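Local coordinates for 4'-phospho-dehydrooxetanocin synthase (Bacillus megaterium, PDB 5UL3), which catalyses, as a cobalamin-dependent radical SAM enzyme with a [4Fe-4S] cluster, the oxidative ring contraction of dAMP in oxetanocin A biosynthesis, at residues A[356-366]-A[390-399]; A[416-424]-A[460-468]. All blocks are in the same frame, centred on the assembly; numbering follows the deposited sequence. Where two conformers were deposited one is given.

Contact 1 (A[356-366]-A[390-399]); sequences PHIYMADEEFI and EKIKFDFAAR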
loop_
_atom_site.group_PDB
_atom_site.type_symbol
_atom_site.label_atom_id
_atom_site.label_comp_id
_atom_site.label_asym_id
_atom_site.label_seq_id
_atom_site.Cartn_x
_atom_site.Cartn_y
_atom_site.Cartn_z
ATOM N N PRO A 356 -8.487 2.994 -16.103
ATOM C CA PRO A 356 -7.008 3.139 -16.143
ATOM C C PRO A 356 -6.499 4.065 -15.046
ATOM O O PRO A 356 -6.056 5.192 -15.299
ATOM C CB PRO A 356 -6.776 3.717 -17.540
ATOM C CG PRO A 356 -8.010 4.561 -17.781
ATOM C CD PRO A 356 -9.148 3.816 -17.138
ATOM N N HIS A 357 -6.579 3.576 -13.810
ATOM C CA HIS A 357 -6.117 4.297 -12.624
ATOM C C HIS A 357 -5.173 3.382 -11.859
ATOM O O HIS A 357 -5.594 2.327 -11.372
ATOM C CB HIS A 357 -7.291 4.708 -11.733
ATOM C CG HIS A 357 -6.997 5.869 -10.840
ATOM N ND1 HIS A 357 -5.997 5.850 -9.892
ATOM C CD2 HIS A 357 -7.577 7.090 -10.747
ATOM C CE1 HIS A 357 -5.967 7.010 -9.260
ATOM N NE2 HIS A 357 -6.920 7.777 -9.757
ATOM N N ILE A 358 -3.904 3.782 -11.741
ATOM C CA ILE A 358 -2.893 2.960 -11.086
ATOM C C ILE A 358 -2.614 3.515 -9.697
ATOM O O ILE A 358 -2.289 4.697 -9.550
ATOM C CB ILE A 358 -1.588 2.918 -11.897
ATOM C CG1 ILE A 358 -1.851 2.567 -13.370
ATOM C CG2 ILE A 358 -0.609 1.920 -11.250
ATOM C CD1 ILE A 358 -2.164 1.105 -13.593
ATOM N N TYR A 359 -2.695 2.669 -8.691
ATOM C CA TYR A 359 -2.307 3.053 -7.336
ATOM C C TYR A 359 -0.886 2.544 -7.126
ATOM O O TYR A 359 -0.677 1.340 -6.950
ATOM C CB TYR A 359 -3.281 2.487 -6.325
ATOM C CG TYR A 359 -4.662 3.042 -6.611
ATOM C CD1 TYR A 359 -5.514 2.429 -7.539
ATOM C CD2 TYR A 359 -5.079 4.226 -6.017
ATOM C CE1 TYR A 359 -6.759 2.973 -7.833
ATOM C CE2 TYR A 359 -6.323 4.773 -6.301
ATOM C CZ TYR A 359 -7.158 4.144 -7.199
ATOM O OH TYR A 359 -8.388 4.707 -7.470
ATOM N N MET A 360 0.082 3.457 -7.173
ATOM C CA MET A 360 1.475 3.059 -6.981
ATOM C C MET A 360 1.695 2.642 -5.535
ATOM O O MET A 360 1.336 3.369 -4.593
ATOM C CB MET A 360 2.452 4.182 -7.339
ATOM C CG MET A 360 2.389 4.718 -8.746
ATOM S SD MET A 360 2.771 3.476 -10.012
ATOM C CE MET A 360 2.901 4.567 -11.429
ATOM N N ALA A 361 2.303 1.473 -5.361
ATOM C CA ALA A 361 2.538 0.933 -4.031
ATOM C C ALA A 361 3.804 1.491 -3.377
ATOM O O ALA A 361 3.987 1.276 -2.173
ATOM C CB ALA A 361 2.653 -0.599 -4.090
ATOM N N ASP A 362 4.639 2.209 -4.131
ATOM C CA ASP A 362 5.947 2.679 -3.642
ATOM C C ASP A 362 5.826 3.425 -2.316
ATOM O O ASP A 362 4.992 4.325 -2.162
ATOM C CB ASP A 362 6.596 3.625 -4.658
ATOM C CG ASP A 362 6.693 3.050 -6.039
ATOM O OD1 ASP A 362 5.739 2.380 -6.505
ATOM O OD2 ASP A 362 7.700 3.335 -6.699
ATOM N N GLU A 363 6.699 3.078 -1.366
ATOM C CA GLU A 363 6.914 3.961 -0.223
ATOM C C GLU A 363 7.445 5.311 -0.676
ATOM O O GLU A 363 7.104 6.352 -0.096
ATOM C CB GLU A 363 7.893 3.315 0.763
ATOM C CG GLU A 363 7.303 2.160 1.554
ATOM C CD GLU A 363 8.268 1.664 2.609
ATOM O OE1 GLU A 363 9.399 1.298 2.219
ATOM O OE2 GLU A 363 7.909 1.698 3.814
ATOM N N GLU A 364 8.300 5.308 -1.695
ATOM C CA GLU A 364 9.040 6.487 -2.153
ATOM C C GLU A 364 9.101 6.409 -3.676
ATOM O O GLU A 364 10.027 5.815 -4.248
ATOM C CB GLU A 364 10.440 6.539 -1.536
ATOM C CG GLU A 364 11.279 7.706 -2.029
ATOM C CD GLU A 364 12.666 7.761 -1.398
ATOM O OE1 GLU A 364 13.152 6.730 -0.875
ATOM O OE2 GLU A 364 13.264 8.857 -1.423
ATOM N N PHE A 365 8.130 7.046 -4.334
ATOM C CA PHE A 365 8.063 6.987 -5.791
ATOM C C PHE A 365 9.236 7.723 -6.435
ATOM O O PHE A 365 9.801 7.250 -7.427
ATOM C CB PHE A 365 6.727 7.569 -6.263
ATOM C CG PHE A 365 6.537 7.534 -7.752
ATOM C CD1 PHE A 365 6.403 6.320 -8.422
ATOM C CD2 PHE A 365 6.454 8.710 -8.485
ATOM C CE1 PHE A 365 6.208 6.293 -9.800
ATOM C CE2 PHE A 365 6.246 8.690 -9.872
ATOM C CZ PHE A 365 6.137 7.477 -10.530
ATOM N N ILE A 366 9.642 8.867 -5.873
ATOM C CA ILE A 366 10.645 9.700 -6.544
ATOM C C ILE A 366 12.061 9.218 -6.242
ATOM O O ILE A 366 12.879 9.029 -7.155
ATOM C CB ILE A 366 10.456 11.173 -6.145
ATOM C CG1 ILE A 366 9.061 11.639 -6.563
ATOM C CG2 ILE A 366 11.519 12.039 -6.793
ATOM C CD1 ILE A 366 8.669 12.903 -5.902
ATOM N N GLU A 390 -3.997 6.402 -24.798
ATOM C CA GLU A 390 -4.998 6.775 -23.805
ATOM C C GLU A 390 -4.323 7.353 -22.565
ATOM O O GLU A 390 -3.266 6.873 -22.142
ATOM C CB GLU A 390 -5.872 5.578 -23.397
ATOM C CG GLU A 390 -7.028 5.971 -22.443
ATOM C CD GLU A 390 -7.788 4.797 -21.795
ATOM O OE1 GLU A 390 -7.458 3.611 -22.025
ATOM O OE2 GLU A 390 -8.738 5.079 -21.032
ATOM N N LYS A 391 -4.935 8.389 -21.992
ATOM C CA LYS A 391 -4.446 8.970 -20.746
ATOM C C LYS A 391 -4.754 8.053 -19.568
ATOM O O LYS A 391 -5.731 7.291 -19.575
ATOM C CB LYS A 391 -5.077 10.348 -20.513
ATOM C CG LYS A 391 -4.646 11.402 -21.546
ATOM C CD LYS A 391 -5.626 12.580 -21.641
ATOM C CE LYS A 391 -5.229 13.748 -20.754
ATOM N NZ LYS A 391 -3.876 14.298 -21.100
ATOM N N ILE A 392 -3.926 8.147 -18.525
ATOM C CA ILE A 392 -4.163 7.402 -17.297
ATOM C C ILE A 392 -4.143 8.373 -16.125
ATOM O O ILE A 392 -3.750 9.529 -16.255
ATOM C CB ILE A 392 -3.128 6.283 -17.066
ATOM C CG1 ILE A 392 -1.793 6.882 -16.625
ATOM C CG2 ILE A 392 -2.963 5.404 -18.322
ATOM C CD1 ILE A 392 -0.938 5.892 -15.848
ATOM N N LYS A 393 -4.588 7.886 -14.973
ATOM C CA LYS A 393 -4.377 8.582 -13.712
ATOM C C LYS A 393 -3.594 7.677 -12.768
ATOM O O LYS A 393 -3.726 6.449 -12.818
ATOM C CB LYS A 393 -5.706 9.002 -13.101
ATOM C CG LYS A 393 -6.432 9.979 -14.017
ATOM C CD LYS A 393 -7.531 10.731 -13.317
ATOM C CE LYS A 393 -8.021 11.894 -14.173
ATOM N NZ LYS A 393 -7.039 13.014 -14.240
ATOM N N PHE A 394 -2.754 8.270 -11.915
ATOM C CA PHE A 394 -2.038 7.425 -10.973
ATOM C C PHE A 394 -1.797 8.180 -9.672
ATOM O O PHE A 394 -1.655 9.407 -9.660
ATOM C CB PHE A 394 -0.722 6.873 -11.575
ATOM C CG PHE A 394 0.327 7.915 -11.922
ATOM C CD1 PHE A 394 0.268 8.609 -13.122
ATOM C CD2 PHE A 394 1.421 8.134 -11.080
ATOM C CE1 PHE A 394 1.252 9.546 -13.475
ATOM C CE2 PHE A 394 2.421 9.068 -11.420
ATOM C CZ PHE A 394 2.334 9.770 -12.626
ATOM N N ASP A 395 -1.815 7.433 -8.572
ATOM C CA ASP A 395 -1.578 7.962 -7.236
ATOM C C ASP A 395 -0.238 7.453 -6.708
ATOM O O ASP A 395 0.149 6.321 -6.991
ATOM C CB ASP A 395 -2.681 7.518 -6.272
ATOM C CG ASP A 395 -4.078 8.030 -6.671
ATOM O OD1 ASP A 395 -4.218 8.783 -7.662
ATOM O OD2 ASP A 395 -5.036 7.640 -5.988
ATOM N N PHE A 396 0.450 8.267 -5.904
ATOM C CA PHE A 396 1.652 7.798 -5.214
ATOM C C PHE A 396 1.868 8.652 -3.974
ATOM O O PHE A 396 1.167 9.639 -3.757
ATOM C CB PHE A 396 2.887 7.814 -6.119
ATOM C CG PHE A 396 3.280 9.187 -6.638
ATOM C CD1 PHE A 396 4.152 9.990 -5.923
ATOM C CD2 PHE A 396 2.834 9.632 -7.881
ATOM C CE1 PHE A 396 4.542 11.245 -6.419
ATOM C CE2 PHE A 396 3.227 10.868 -8.389
ATOM C CZ PHE A 396 4.083 11.673 -7.662
ATOM N N ALA A 397 2.848 8.256 -3.159
ATOM C CA ALA A 397 3.182 8.954 -1.925
ATOM C C ALA A 397 4.561 9.600 -2.041
ATOM O O ALA A 397 5.423 9.123 -2.780
ATOM C CB ALA A 397 3.178 8.004 -0.727
ATOM N N ALA A 398 4.759 10.684 -1.296
ATOM C CA ALA A 398 6.045 11.386 -1.342
ATOM C C ALA A 398 6.259 12.165 -0.056
ATOM O O ALA A 398 5.298 12.580 0.598
ATOM C CB ALA A 398 6.115 12.346 -2.535
ATOM N N ARG A 399 7.540 12.381 0.290
ATOM C CA ARG A 399 7.882 13.269 1.393
ATOM C C ARG A 399 7.787 14.723 0.952
ATOM O O ARG A 399 8.002 15.049 -0.218
ATOM C CB ARG A 399 9.320 13.034 1.899
ATOM C CG ARG A 399 9.796 11.619 1.958
ATOM C CD ARG A 399 11.158 11.525 2.703
ATOM N NE ARG A 399 12.216 12.373 2.162
ATOM C CZ ARG A 399 13.087 11.977 1.239
ATOM N NH1 ARG A 399 14.030 12.808 0.810
ATOM N NH2 ARG A 399 13.018 10.749 0.737
HETATM O O HOH W 1 2.609 5.052 -3.121
HETATM O O HOH W 2 -1.205 4.750 -4.298
HETATM O O HOH W 3 5.357 6.708 -3.415
HETATM O O HOH W 4 7.985 9.818 -3.632
#
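Phe365 lies across the Phe396 ring. Its CD2 stands 3.5 Å above the ring plane of Phe396, over the centre, with the two planes turned by 32°. CG of Phe396 sits between its own backbone N and carbonyl carbon (chi1 62°), and this brings the ring under Phe365. Beyond this pair, Phe365 CZ reaches Phe394 CE2 at 4.1 Å, and the bent Met360 brings its CE to Phe394 CD2 at 3.9 Å. Strands 357-360 and 393-395 are parallel neighbours in the partial TIM barrel of the radical SAM domain. Ile358 bonds the second strand through both backbone groups: its N donates to Lys393 O at 2.9 Å, and its O accepts Asp395 N. On the sheet face of His357, Tyr359 and Asp395, the imidazole lies between Lys393 CB over one face and Tyr359 OH over the other. Asp395 OD1 lies at the imidazole edge beside His357 CE1, ring and carboxylate planes 87° apart, and accepts Arg430 N. His357 NE2 is hydrogen-bonded to Asp429 OD2. Glu363 hydrogen-bonds cobalamin. Arg399, beside the iron-sulfur cluster, forms a salt bridge through NH2 with Glu364 OE2 (2.9 Å), its hydrogen bond weak in angle, while Glu364 OE1 accepts Asp314 N.

Contact 2 (A[416-424]-A[460-468]); sequences RLKMWHYCA and RLVSALGIN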
loop_
_atom_site.group_PDB
_atom_site.type_symbol
_atom_site.label_atom_id
_atom_site.label_comp_id
_atom_site.label_asym_id
_atom_site.label_seq_id
_atom_site.Cartn_x
_atom_site.Cartn_y
_atom_site.Cartn_z
ATOM N N ARG A 416 13.093 20.153 -9.584
ATOM C CA ARG A 416 12.101 19.343 -8.894
ATOM C C ARG A 416 10.686 19.777 -9.269
ATOM O O ARG A 416 9.812 18.932 -9.505
ATOM C CB ARG A 416 12.331 19.442 -7.388
ATOM C CG ARG A 416 11.714 18.343 -6.568
ATOM C CD ARG A 416 11.782 16.994 -7.290
ATOM N NE ARG A 416 13.112 16.390 -7.295
ATOM C CZ ARG A 416 13.543 15.521 -6.382
ATOM N NH1 ARG A 416 12.767 15.168 -5.371
ATOM N NH2 ARG A 416 14.753 15.004 -6.478
ATOM N N LEU A 417 10.445 21.093 -9.345
ATOM C CA LEU A 417 9.130 21.581 -9.765
ATOM C C LEU A 417 8.813 21.138 -11.189
ATOM O O LEU A 417 7.684 20.719 -11.481
ATOM C CB LEU A 417 9.071 23.104 -9.645
ATOM C CG LEU A 417 7.746 23.732 -10.072
ATOM C CD1 LEU A 417 6.627 23.269 -9.151
ATOM C CD2 LEU A 417 7.878 25.254 -10.060
ATOM N N LYS A 418 9.804 21.198 -12.086
ATOM C CA LYS A 418 9.597 20.677 -13.438
ATOM C C LYS A 418 9.194 19.204 -13.414
ATOM O O LYS A 418 8.274 18.789 -14.131
ATOM C CB LYS A 418 10.860 20.868 -14.279
ATOM C CG LYS A 418 10.770 20.194 -15.643
ATOM C CD LYS A 418 12.011 20.483 -16.516
ATOM C CE LYS A 418 11.874 19.795 -17.878
ATOM N NZ LYS A 418 13.166 19.746 -18.643
ATOM N N MET A 419 9.868 18.399 -12.594
ATOM C CA MET A 419 9.531 16.979 -12.495
ATOM C C MET A 419 8.098 16.786 -12.015
ATOM O O MET A 419 7.341 15.976 -12.573
ATOM C CB MET A 419 10.510 16.270 -11.547
ATOM C CG MET A 419 10.308 14.744 -11.454
ATOM S SD MET A 419 10.781 14.141 -9.811
ATOM C CE MET A 419 9.445 14.840 -8.856
ATOM N N TRP A 420 7.705 17.516 -10.970
ATOM C CA TRP A 420 6.333 17.401 -10.489
ATOM C C TRP A 420 5.330 17.836 -11.553
ATOM O O TRP A 420 4.234 17.264 -11.653
ATOM C CB TRP A 420 6.170 18.218 -9.205
ATOM C CG TRP A 420 6.628 17.469 -7.992
ATOM C CD1 TRP A 420 7.872 17.530 -7.386
ATOM C CD2 TRP A 420 5.866 16.511 -7.247
ATOM N NE1 TRP A 420 7.909 16.675 -6.306
ATOM C CE2 TRP A 420 6.691 16.041 -6.198
ATOM C CE3 TRP A 420 4.559 16.007 -7.360
ATOM C CZ2 TRP A 420 6.249 15.097 -5.269
ATOM C CZ3 TRP A 420 4.130 15.064 -6.439
ATOM C CH2 TRP A 420 4.974 14.621 -5.404
ATOM N N HIS A 421 5.685 18.837 -12.360
ATOM C CA HIS A 421 4.804 19.235 -13.456
ATOM C C HIS A 421 4.636 18.096 -14.446
ATOM O O HIS A 421 3.515 17.810 -14.884
ATOM C CB HIS A 421 5.345 20.479 -14.158
ATOM C CG HIS A 421 4.452 20.992 -15.249
ATOM N ND1 HIS A 421 4.933 21.384 -16.481
ATOM C CD2 HIS A 421 3.111 21.182 -15.293
ATOM C CE1 HIS A 421 3.928 21.786 -17.237
ATOM N NE2 HIS A 421 2.812 21.681 -16.539
ATOM N N TYR A 422 5.737 17.423 -14.801
ATOM C CA TYR A 422 5.639 16.257 -15.672
ATOM C C TYR A 422 4.756 15.183 -15.055
ATOM O O TYR A 422 4.010 14.506 -15.772
ATOM C CB TYR A 422 7.028 15.686 -15.974
ATOM C CG TYR A 422 7.635 16.256 -17.244
ATOM C CD1 TYR A 422 8.329 17.446 -17.220
ATOM C CD2 TYR A 422 7.465 15.622 -18.466
ATOM C CE1 TYR A 422 8.871 17.983 -18.372
ATOM C CE2 TYR A 422 8.004 16.150 -19.633
ATOM C CZ TYR A 422 8.709 17.334 -19.571
ATOM O OH TYR A 422 9.256 17.882 -20.707
ATOM N N CYS A 423 4.849 14.984 -13.733
ATOM C CA CYS A 423 3.948 14.036 -13.079
ATOM C C CYS A 423 2.492 14.444 -13.282
ATOM O O CYS A 423 1.644 13.614 -13.622
ATOM C CB CYS A 423 4.255 13.943 -11.591
ATOM S SG CYS A 423 5.793 13.072 -11.251
ATOM N N ALA A 424 2.184 15.727 -13.077
ATOM C CA ALA A 424 0.817 16.191 -13.302
ATOM C C ALA A 424 0.387 15.969 -14.751
ATOM O O ALA A 424 -0.727 15.489 -15.016
ATOM C CB ALA A 424 0.691 17.666 -12.922
ATOM N N ARG A 460 1.893 24.086 -1.393
ATOM C CA ARG A 460 1.652 25.159 -2.352
ATOM C C ARG A 460 2.110 24.765 -3.755
ATOM O O ARG A 460 1.383 24.948 -4.742
ATOM C CB ARG A 460 2.385 26.411 -1.852
ATOM C CG ARG A 460 2.014 27.728 -2.487
ATOM C CD ARG A 460 2.814 28.886 -1.862
ATOM N NE ARG A 460 2.403 29.208 -0.499
ATOM C CZ ARG A 460 3.157 29.865 0.375
ATOM N NH1 ARG A 460 4.382 30.271 0.039
ATOM N NH2 ARG A 460 2.697 30.113 1.588
ATOM N N LEU A 461 3.327 24.226 -3.865
ATOM C CA LEU A 461 3.872 23.859 -5.166
ATOM C C LEU A 461 3.084 22.725 -5.822
ATOM O O LEU A 461 2.757 22.793 -7.013
ATOM C CB LEU A 461 5.353 23.475 -5.013
ATOM C CG LEU A 461 6.256 24.638 -4.586
ATOM C CD1 LEU A 461 7.616 24.147 -4.049
ATOM C CD2 LEU A 461 6.474 25.602 -5.766
ATOM N N VAL A 462 2.780 21.669 -5.067
ATOM C CA VAL A 462 2.085 20.530 -5.671
ATOM C C VAL A 462 0.658 20.914 -6.038
ATOM O O VAL A 462 0.174 20.571 -7.124
ATOM C CB VAL A 462 2.106 19.305 -4.740
ATOM C CG1 VAL A 462 1.261 18.162 -5.362
ATOM C CG2 VAL A 462 3.569 18.822 -4.531
ATOM N N SER A 463 -0.032 21.632 -5.148
ATOM C CA SER A 463 -1.420 21.990 -5.458
ATOM C C SER A 463 -1.500 22.954 -6.640
ATOM O O SER A 463 -2.424 22.842 -7.464
ATOM C CB SER A 463 -2.114 22.565 -4.222
ATOM O OG SER A 463 -1.509 23.761 -3.763
ATOM N N ALA A 464 -0.521 23.857 -6.785
ATOM C CA ALA A 464 -0.522 24.773 -7.922
ATOM C C ALA A 464 -0.417 24.040 -9.252
ATOM O O ALA A 464 -0.836 24.585 -10.279
ATOM C CB ALA A 464 0.619 25.801 -7.786
ATOM N N LEU A 465 0.135 22.824 -9.267
ATOM C CA LEU A 465 0.199 22.046 -10.496
ATOM C C LEU A 465 -1.089 21.284 -10.796
ATOM O O LEU A 465 -1.126 20.545 -11.783
ATOM C CB LEU A 465 1.367 21.068 -10.424
ATOM C CG LEU A 465 2.726 21.751 -10.260
ATOM C CD1 LEU A 465 3.808 20.713 -9.965
ATOM C CD2 LEU A 465 3.068 22.523 -11.523
ATOM N N GLY A 466 -2.127 21.435 -9.980
ATOM C CA GLY A 466 -3.395 20.755 -10.237
ATOM C C GLY A 466 -3.479 19.336 -9.717
ATOM O O GLY A 466 -4.444 18.625 -10.030
ATOM N N ILE A 467 -2.492 18.895 -8.956
ATOM C CA ILE A 467 -2.514 17.581 -8.333
ATOM C C ILE A 467 -3.384 17.668 -7.090
ATOM O O ILE A 467 -3.365 18.673 -6.376
ATOM C CB ILE A 467 -1.067 17.131 -8.019
ATOM C CG1 ILE A 467 -0.324 16.854 -9.323
ATOM C CG2 ILE A 467 -1.038 15.908 -7.121
ATOM C CD1 ILE A 467 1.213 16.764 -9.202
ATOM N N ASN A 468 -4.105 16.569 -6.748
ATOM C CA ASN A 468 -5.155 16.540 -5.698
ATOM C C ASN A 468 -4.676 15.862 -4.399
ATOM O O ASN A 468 -4.859 14.657 -4.209
ATOM C CB ASN A 468 -6.396 15.842 -6.266
ATOM C CG ASN A 468 -7.544 15.666 -5.245
ATOM O OD1 ASN A 468 -7.533 16.217 -4.145
ATOM N ND2 ASN A 468 -8.556 14.886 -5.639
#
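Leu465 makes the broadest apolar contact, pushing its two methyls into the side of helix 410-426. Its CD1 touches Trp420 CB at 3.5 Å and Leu417 CD1 at 3.9 Å. Its CD2 goes to His421, meeting CB and CD2 of that residue. CG of Leu465 is anti to its carbonyl carbon (chi1 -61°), and the methyls point at the helix. Leu417 CD1 also meets Leu461 CD2, the two side chains crossing at about a right angle. Ala424 is small and lets the segment 460-468 come close: its CB lies 3.6 Å from Leu465 O and 3.8 Å from Ile467 CG1.

The aromatic contacts centre on Trp420. Val462 CG2 makes a CH-pi contact over the six-membered ring of Trp420, 4.2 Å from its centroid and 11° off the normal. Met419 CE covers the opposite face. Ile467 CD1 comes in at the edge, 3.9 Å from Trp420 CE3.

No hydrogen bond crosses between the segments. The polar ends turn to other partners: Trp420 NE1 donates to Ser402 O, and His421 ND1 bonds to Tyr510 OH. Gly466, with positive phi (85°), closes helix 452-464 in a Schellman motif and turns the chain toward strand 470-473. This is packing of a helix against the C-terminal end of another helix and the turn after it, on the outside of the partial TIM barrel, away from the cofactor sites.

Overall arrangement
Following the chain from the N terminus, past the N-terminal and cobalamin-binding domains, strand 357-360 leads through helix 374-386 to strand 393-398. Contact 1 closes this beta-alpha-beta loop. The chain continues through helix 410-426, strand 432-436 and helix 452-464, and contact 2 closes that second loop. The two are in series: contact 1 is complete before contact 2 opens, so neither encloses nor crosses the other. They touch in space, with centres about 13 Å apart. Ile366 CD1 packs on Trp420 CZ2 at 3.3 Å, and Phe396 also reaches the indole. Contact 1 joins strands beside the cofactors; contact 2 joins helix 410-426 to the end of helix 452-464 and the turn beyond it, in the outer layer.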